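Long-range contact in carboxypeptidase A (Helicoverpa armigera, PDB 1JQG), which is probably a zinc metallocarboxypeptidase that removes residues from the C-terminal end of peptides, seen here still carrying its activation segment: residues Y27-Q36 and F73-Y84. Sequence-based numbering, arbitrary orientation.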
ATOM      1  N   TYR A  27     -13.098  16.385   4.060  1.00 21.95           N
ATOM      2  CA  TYR A  27     -12.695  17.779   3.946  1.00 27.37           C
ATOM      3  C   TYR A  27     -11.376  17.887   3.185  1.00 31.10           C
ATOM      4  O   TYR A  27     -10.559  16.951   3.133  1.00 31.59           O
ATOM      5  CB  TYR A  27     -12.574  18.413   5.323  1.00 29.82           C
ATOM      6  CG  TYR A  27     -13.882  18.771   5.999  1.00 32.89           C
ATOM      7  CD1 TYR A  27     -14.512  17.852   6.826  1.00 32.42           C
ATOM      8  CD2 TYR A  27     -14.469  20.025   5.846  1.00 34.45           C
ATOM      9  CE1 TYR A  27     -15.690  18.177   7.486  1.00 34.65           C
ATOM     10  CE2 TYR A  27     -15.662  20.344   6.470  1.00 36.66           C
ATOM     11  CZ  TYR A  27     -16.262  19.413   7.294  1.00 36.06           C
ATOM     12  OH  TYR A  27     -17.430  19.704   7.930  1.00 42.65           O
ATOM     13  N   GLN A  28     -11.151  19.036   2.577  1.00 33.08           N
ATOM     14  CA  GLN A  28      -9.896  19.349   1.905  1.00 32.94           C
ATOM     15  C   GLN A  28      -9.241  20.530   2.624  1.00 32.74           C
ATOM     16  O   GLN A  28      -9.814  21.620   2.603  1.00 36.26           O
ATOM     17  CB  GLN A  28     -10.179  19.588   0.429  1.00 27.69           C
ATOM     18  CG  GLN A  28      -8.969  20.009  -0.366  1.00 32.68           C
ATOM     19  CD  GLN A  28      -9.331  20.498  -1.766  1.00 40.82           C
ATOM     20  OE1 GLN A  28      -9.097  21.687  -2.058  1.00 37.17           O
ATOM     21  NE2 GLN A  28      -9.880  19.583  -2.561  1.00 33.95           N
ATOM     22  N   VAL A  29      -8.134  20.275   3.320  1.00 30.44           N
ATOM     23  CA  VAL A  29      -7.445  21.332   4.049  1.00 30.08           C
ATOM     24  C   VAL A  29      -6.312  21.915   3.214  1.00 28.45           C
ATOM     25  O   VAL A  29      -5.516  21.156   2.702  1.00 26.84           O
ATOM     26  CB  VAL A  29      -6.906  20.861   5.410  1.00 31.87           C
ATOM     27  CG1 VAL A  29      -8.108  20.281   6.169  1.00 31.12           C
ATOM     28  CG2 VAL A  29      -5.826  19.803   5.340  1.00 41.84           C
ATOM     29  N   ASP A  30      -6.295  23.225   3.041  1.00 31.72           N
ATOM     30  CA  ASP A  30      -5.323  23.956   2.264  1.00 28.55           C
ATOM     31  C   ASP A  30      -4.468  24.789   3.195  1.00 28.76           C
ATOM     32  O   ASP A  30      -4.999  25.751   3.736  1.00 30.87           O
ATOM     33  CB  ASP A  30      -5.976  24.884   1.231  1.00 34.43           C
ATOM     34  CG  ASP A  30      -6.949  24.157   0.330  1.00 36.54           C
ATOM     35  OD1 ASP A  30      -6.567  23.965  -0.833  1.00 45.14           O
ATOM     36  OD2 ASP A  30      -8.049  23.780   0.807  1.00 44.33           O
ATOM     37  N   VAL A  31      -3.213  24.400   3.362  1.00 30.60           N
ATOM     38  CA  VAL A  31      -2.275  25.111   4.218  1.00 31.71           C
ATOM     39  C   VAL A  31      -1.383  26.021   3.383  1.00 32.97           C
ATOM     40  O   VAL A  31      -0.961  25.662   2.297  1.00 33.89           O
ATOM     41  CB  VAL A  31      -1.425  24.152   5.091  1.00 32.63           C
ATOM     42  CG1 VAL A  31      -2.334  23.462   6.111  1.00 30.26           C
ATOM     43  CG2 VAL A  31      -0.695  23.159   4.210  1.00 30.69           C
ATOM     44  N   ALA A  32      -1.083  27.201   3.907  1.00 35.82           N
ATOM     45  CA  ALA A  32      -0.262  28.186   3.206  1.00 34.91           C
ATOM     46  C   ALA A  32       1.211  28.086   3.582  1.00 35.62           C
ATOM     47  O   ALA A  32       2.059  28.254   2.720  1.00 39.67           O
ATOM     48  CB  ALA A  32      -0.737  29.593   3.554  1.00 26.22           C
ATOM     49  N   SER A  33       1.536  27.896   4.851  1.00 37.34           N
ATOM     50  CA  SER A  33       2.924  27.833   5.292  1.00 38.85           C
ATOM     51  C   SER A  33       3.255  26.570   6.080  1.00 38.27           C
ATOM     52  O   SER A  33       2.423  25.700   6.332  1.00 35.25           O
ATOM     53  CB  SER A  33       3.222  29.068   6.163  1.00 41.41           C
ATOM     54  OG  SER A  33       2.396  28.884   7.319  1.00 37.21           O
ATOM     55  N   MET A  34       4.523  26.450   6.474  1.00 40.37           N
ATOM     56  CA  MET A  34       5.012  25.337   7.274  1.00 43.28           C
ATOM     57  C   MET A  34       4.413  25.356   8.682  1.00 42.80           C
ATOM     58  O   MET A  34       4.089  24.312   9.218  1.00 43.22           O
ATOM     59  CB  MET A  34       6.540  25.357   7.412  1.00 48.80           C
ATOM     60  CG  MET A  34       7.260  25.100   6.102  1.00 59.38           C
ATOM     61  SD  MET A  34       7.091  23.370   5.614  1.00 67.51           S
ATOM     62  CE  MET A  34       8.156  22.624   6.853  1.00 72.11           C
ATOM     63  N   ASP A  35       4.204  26.525   9.244  1.00 43.07           N
ATOM     64  CA  ASP A  35       3.629  26.762  10.541  1.00 44.31           C
ATOM     65  C   ASP A  35       2.254  26.095  10.667  1.00 42.03           C
ATOM     66  O   ASP A  35       1.922  25.494  11.689  1.00 38.80           O
ATOM     67  CB  ASP A  35       3.519  28.263  10.831  1.00 47.66           C
ATOM     68  CG  ASP A  35       3.137  28.555  12.268  1.00 59.96           C
ATOM     69  OD1 ASP A  35       4.062  28.513  13.127  1.00 65.56           O
ATOM     70  OD2 ASP A  35       1.933  28.813  12.500  1.00 61.54           O
ATOM     71  N   GLN A  36       1.475  26.135   9.603  1.00 40.01           N
ATOM     72  CA  GLN A  36       0.178  25.511   9.532  1.00 39.21           C
ATOM     73  C   GLN A  36       0.229  23.998   9.305  1.00 42.36           C
ATOM     74  O   GLN A  36      -0.669  23.222   9.699  1.00 37.06           O
ATOM     75  CB  GLN A  36      -0.601  26.210   8.409  1.00 36.98           C
ATOM     76  CG  GLN A  36      -0.860  27.677   8.681  1.00 39.18           C
ATOM     77  CD  GLN A  36      -1.798  28.320   7.668  1.00 40.25           C
ATOM     78  OE1 GLN A  36      -2.668  29.134   7.994  1.00 45.62           O
ATOM     79  NE2 GLN A  36      -1.578  27.910   6.416  1.00 33.18           N
ATOM     80  N   PHE A  73     -14.125  20.569  14.356  1.00 41.47           N
ATOM     81  CA  PHE A  73     -13.040  20.494  13.401  1.00 41.05           C
ATOM     82  C   PHE A  73     -12.899  21.801  12.622  1.00 40.38           C
ATOM     83  O   PHE A  73     -11.796  22.370  12.573  1.00 38.65           O
ATOM     84  CB  PHE A  73     -13.219  19.311  12.453  1.00 35.62           C
ATOM     85  CG  PHE A  73     -12.314  19.309  11.254  1.00 38.66           C
ATOM     86  CD1 PHE A  73     -12.746  19.690   9.996  1.00 36.13           C
ATOM     87  CD2 PHE A  73     -10.989  18.898  11.428  1.00 38.59           C
ATOM     88  CE1 PHE A  73     -11.861  19.638   8.923  1.00 42.59           C
ATOM     89  CE2 PHE A  73     -10.117  18.861  10.362  1.00 41.92           C
ATOM     90  CZ  PHE A  73     -10.555  19.222   9.105  1.00 39.38           C
ATOM     91  N   GLU A  74     -14.003  22.282  12.041  1.00 38.47           N
ATOM     92  CA  GLU A  74     -13.974  23.451  11.194  1.00 41.19           C
ATOM     93  C   GLU A  74     -13.955  24.730  12.024  1.00 45.36           C
ATOM     94  O   GLU A  74     -13.615  25.796  11.503  1.00 49.97           O
ATOM     95  CB  GLU A  74     -15.150  23.498  10.229  1.00 40.52           C
ATOM     96  CG  GLU A  74     -16.503  23.407  10.832  1.00 36.05           C
ATOM     97  CD  GLU A  74     -17.624  23.437   9.809  1.00 48.96           C
ATOM     98  OE1 GLU A  74     -18.446  24.377  10.028  1.00 57.77           O
ATOM     99  OE2 GLU A  74     -17.690  22.591   8.869  1.00 36.87           O
ATOM    100  N   ASN A  75     -14.252  24.603  13.303  1.00 43.88           N
ATOM    101  CA  ASN A  75     -14.173  25.684  14.253  1.00 44.60           C
ATOM    102  C   ASN A  75     -12.724  26.085  14.474  1.00 44.56           C
ATOM    103  O   ASN A  75     -12.460  27.275  14.498  1.00 45.04           O
ATOM    104  CB  ASN A  75     -14.768  25.270  15.605  1.00 52.07           C
ATOM    105  CG  ASN A  75     -15.135  26.452  16.479  1.00 52.55           C
ATOM    106  OD1 ASN A  75     -16.264  26.935  16.392  1.00 58.16           O
ATOM    107  ND2 ASN A  75     -14.178  26.894  17.291  1.00 57.38           N
ATOM    108  N   PHE A  76     -11.871  25.082  14.652  1.00 45.90           N
ATOM    109  CA  PHE A  76     -10.444  25.265  14.861  1.00 43.88           C
ATOM    110  C   PHE A  76      -9.749  25.833  13.633  1.00 44.23           C
ATOM    111  O   PHE A  76      -8.938  26.744  13.746  1.00 45.10           O
ATOM    112  CB  PHE A  76      -9.801  23.926  15.237  1.00 45.65           C
ATOM    113  CG  PHE A  76      -8.298  23.951  15.329  1.00 49.06           C
ATOM    114  CD1 PHE A  76      -7.698  24.376  16.500  1.00 48.93           C
ATOM    115  CD2 PHE A  76      -7.478  23.559  14.276  1.00 46.75           C
ATOM    116  CE1 PHE A  76      -6.322  24.407  16.620  1.00 50.77           C
ATOM    117  CE2 PHE A  76      -6.109  23.590  14.399  1.00 41.28           C
ATOM    118  CZ  PHE A  76      -5.524  24.009  15.567  1.00 43.51           C
ATOM    119  N   LEU A  77     -10.125  25.337  12.451  1.00 45.95           N
ATOM    120  CA  LEU A  77      -9.526  25.800  11.200  1.00 45.70           C
ATOM    121  C   LEU A  77      -9.871  27.269  10.984  1.00 45.93           C
ATOM    122  O   LEU A  77      -9.032  28.007  10.460  1.00 48.12           O
ATOM    123  CB  LEU A  77      -9.948  24.951   9.998  1.00 42.24           C
ATOM    124  CG  LEU A  77      -9.611  23.456  10.010  1.00 42.14           C
ATOM    125  CD1 LEU A  77     -10.318  22.676   8.907  1.00 38.57           C
ATOM    126  CD2 LEU A  77      -8.126  23.221   9.859  1.00 36.28           C
ATOM    127  N   LYS A  78     -11.101  27.637  11.280  1.00 46.75           N
ATOM    128  CA  LYS A  78     -11.572  29.017  11.166  1.00 50.86           C
ATOM    129  C   LYS A  78     -10.812  30.009  12.047  1.00 50.87           C
ATOM    130  O   LYS A  78     -10.312  31.023  11.560  1.00 51.62           O
ATOM    131  CB  LYS A  78     -13.081  29.099  11.419  1.00 50.67           C
ATOM    132  CG  LYS A  78     -13.655  30.507  11.397  1.00 56.05           C
ATOM    133  CD  LYS A  78     -13.828  31.141  12.769  1.00 61.47           C
ATOM    134  CE  LYS A  78     -14.133  32.616  12.810  1.00 52.61           C
ATOM    135  NZ  LYS A  78     -12.959  33.467  12.438  1.00 61.61           N
ATOM    136  N   GLN A  79     -10.567  29.658  13.305  1.00 50.47           N
ATOM    137  CA  GLN A  79      -9.839  30.508  14.219  1.00 52.88           C
ATOM    138  C   GLN A  79      -8.337  30.444  14.004  1.00 53.68           C
ATOM    139  O   GLN A  79      -7.582  31.271  14.526  1.00 55.74           O
ATOM    140  CB  GLN A  79     -10.173  30.173  15.666  1.00 57.22           C
ATOM    141  CG  GLN A  79      -9.682  28.822  16.133  1.00 67.42           C
ATOM    142  CD  GLN A  79     -10.011  28.557  17.594  1.00 73.88           C
ATOM    143  OE1 GLN A  79     -11.146  28.210  17.939  1.00 76.61           O
ATOM    144  NE2 GLN A  79      -9.036  28.717  18.487  1.00 75.58           N
ATOM    145  N   SER A  80      -7.877  29.448  13.252  1.00 52.97           N
ATOM    146  CA  SER A  80      -6.465  29.320  12.917  1.00 49.97           C
ATOM    147  C   SER A  80      -6.094  29.958  11.579  1.00 49.61           C
ATOM    148  O   SER A  80      -4.919  30.004  11.196  1.00 48.69           O
ATOM    149  CB  SER A  80      -6.096  27.837  12.917  1.00 46.04           C
ATOM    150  OG  SER A  80      -6.130  27.360  14.257  1.00 43.42           O
ATOM    151  N   GLY A  81      -7.089  30.372  10.793  1.00 48.90           N
ATOM    152  CA  GLY A  81      -6.849  30.942   9.477  1.00 46.76           C
ATOM    153  C   GLY A  81      -6.520  29.924   8.395  1.00 48.15           C
ATOM    154  O   GLY A  81      -6.038  30.315   7.327  1.00 53.29           O
ATOM    155  N   VAL A  82      -6.823  28.646   8.601  1.00 45.53           N
ATOM    156  CA  VAL A  82      -6.519  27.592   7.646  1.00 42.20           C
ATOM    157  C   VAL A  82      -7.728  27.343   6.753  1.00 41.08           C
ATOM    158  O   VAL A  82      -8.823  27.115   7.249  1.00 43.50           O
ATOM    159  CB  VAL A  82      -6.069  26.275   8.316  1.00 36.78           C
ATOM    160  CG1 VAL A  82      -5.798  25.146   7.342  1.00 33.10           C
ATOM    161  CG2 VAL A  82      -4.784  26.508   9.108  1.00 34.56           C
ATOM    162  N   GLN A  83      -7.563  27.467   5.451  1.00 39.22           N
ATOM    163  CA  GLN A  83      -8.587  27.188   4.475  1.00 39.94           C
ATOM    164  C   GLN A  83      -9.011  25.715   4.451  1.00 42.07           C
ATOM    165  O   GLN A  83      -8.180  24.807   4.546  1.00 41.02           O
ATOM    166  CB  GLN A  83      -8.152  27.574   3.052  1.00 41.58           C
ATOM    167  CG  GLN A  83      -7.687  29.011   2.943  1.00 52.08           C
ATOM    168  CD  GLN A  83      -7.036  29.304   1.608  1.00 62.86           C
ATOM    169  OE1 GLN A  83      -5.813  29.439   1.491  1.00 72.33           O
ATOM    170  NE2 GLN A  83      -7.876  29.404   0.580  1.00 70.01           N
ATOM    171  N   TYR A  84     -10.311  25.550   4.243  1.00 40.71           N
ATOM    172  CA  TYR A  84     -10.820  24.212   4.111  1.00 41.12           C
ATOM    173  C   TYR A  84     -12.108  24.280   3.300  1.00 40.86           C
ATOM    174  O   TYR A  84     -12.734  25.311   3.161  1.00 43.01           O
ATOM    175  CB  TYR A  84     -11.198  23.650   5.475  1.00 42.79           C
ATOM    176  CG  TYR A  84     -12.336  24.348   6.194  1.00 46.63           C
ATOM    177  CD1 TYR A  84     -13.659  23.949   6.049  1.00 46.31           C
ATOM    178  CD2 TYR A  84     -12.073  25.428   7.026  1.00 47.25           C
ATOM    179  CE1 TYR A  84     -14.684  24.589   6.716  1.00 44.89           C
ATOM    180  CE2 TYR A  84     -13.099  26.080   7.684  1.00 49.03           C
ATOM    181  CZ  TYR A  84     -14.400  25.657   7.530  1.00 46.73           C
ATOM    182  OH  TYR A  84     -15.409  26.300   8.198  1.00 49.61           O
TER
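Tyr27 and Phe73 meet where the helix 70-80 lies against the four-stranded antiparallel sheet of the activation peptide, the open alpha/beta sandwich that precedes the enzyme in procarboxypeptidases. Starting at CB, 3.9 Å from Phe73 CE1, the Tyr27 side chain runs out across the helix; the same CE1 lies over one face of the tyrosine ring, nearest CG at 3.7 Å and offset toward the rim. The two ring planes are inclined at 52°. Tyr27 CD1 and CE1 run past Phe73 CE1 and CD1, while CD2 meets Tyr84 CD1 at 4.0 Å and CE2 lies beside that same Tyr84 atom. CZ comes near Glu74 OE2, and at the tip OH is 3.0 Å from this OE2, the carboxylate standing almost perpendicular to the ring. OH has a weak hydrogen bond with Arg70 NE. An alanine here is likely to leave Phe73 CE1 without the ring it packs on, Tyr84 CD1 without its neighbour and Arg70 without this weak partner. Phe73, its CG anti to the backbone N (chi1 168°), leans down to the sheet, and Val29 CG1 meets the edge of its ring at CZ. After the Schellman turn at Gly81 the chain comes back as an edge strand beside 25-30, where Val29 and Tyr84 form an antiparallel non-hydrogen-bonded pair. Next along, Asp30 N donates to Gln83 O at 2.9 Å, nearly straight at 171°.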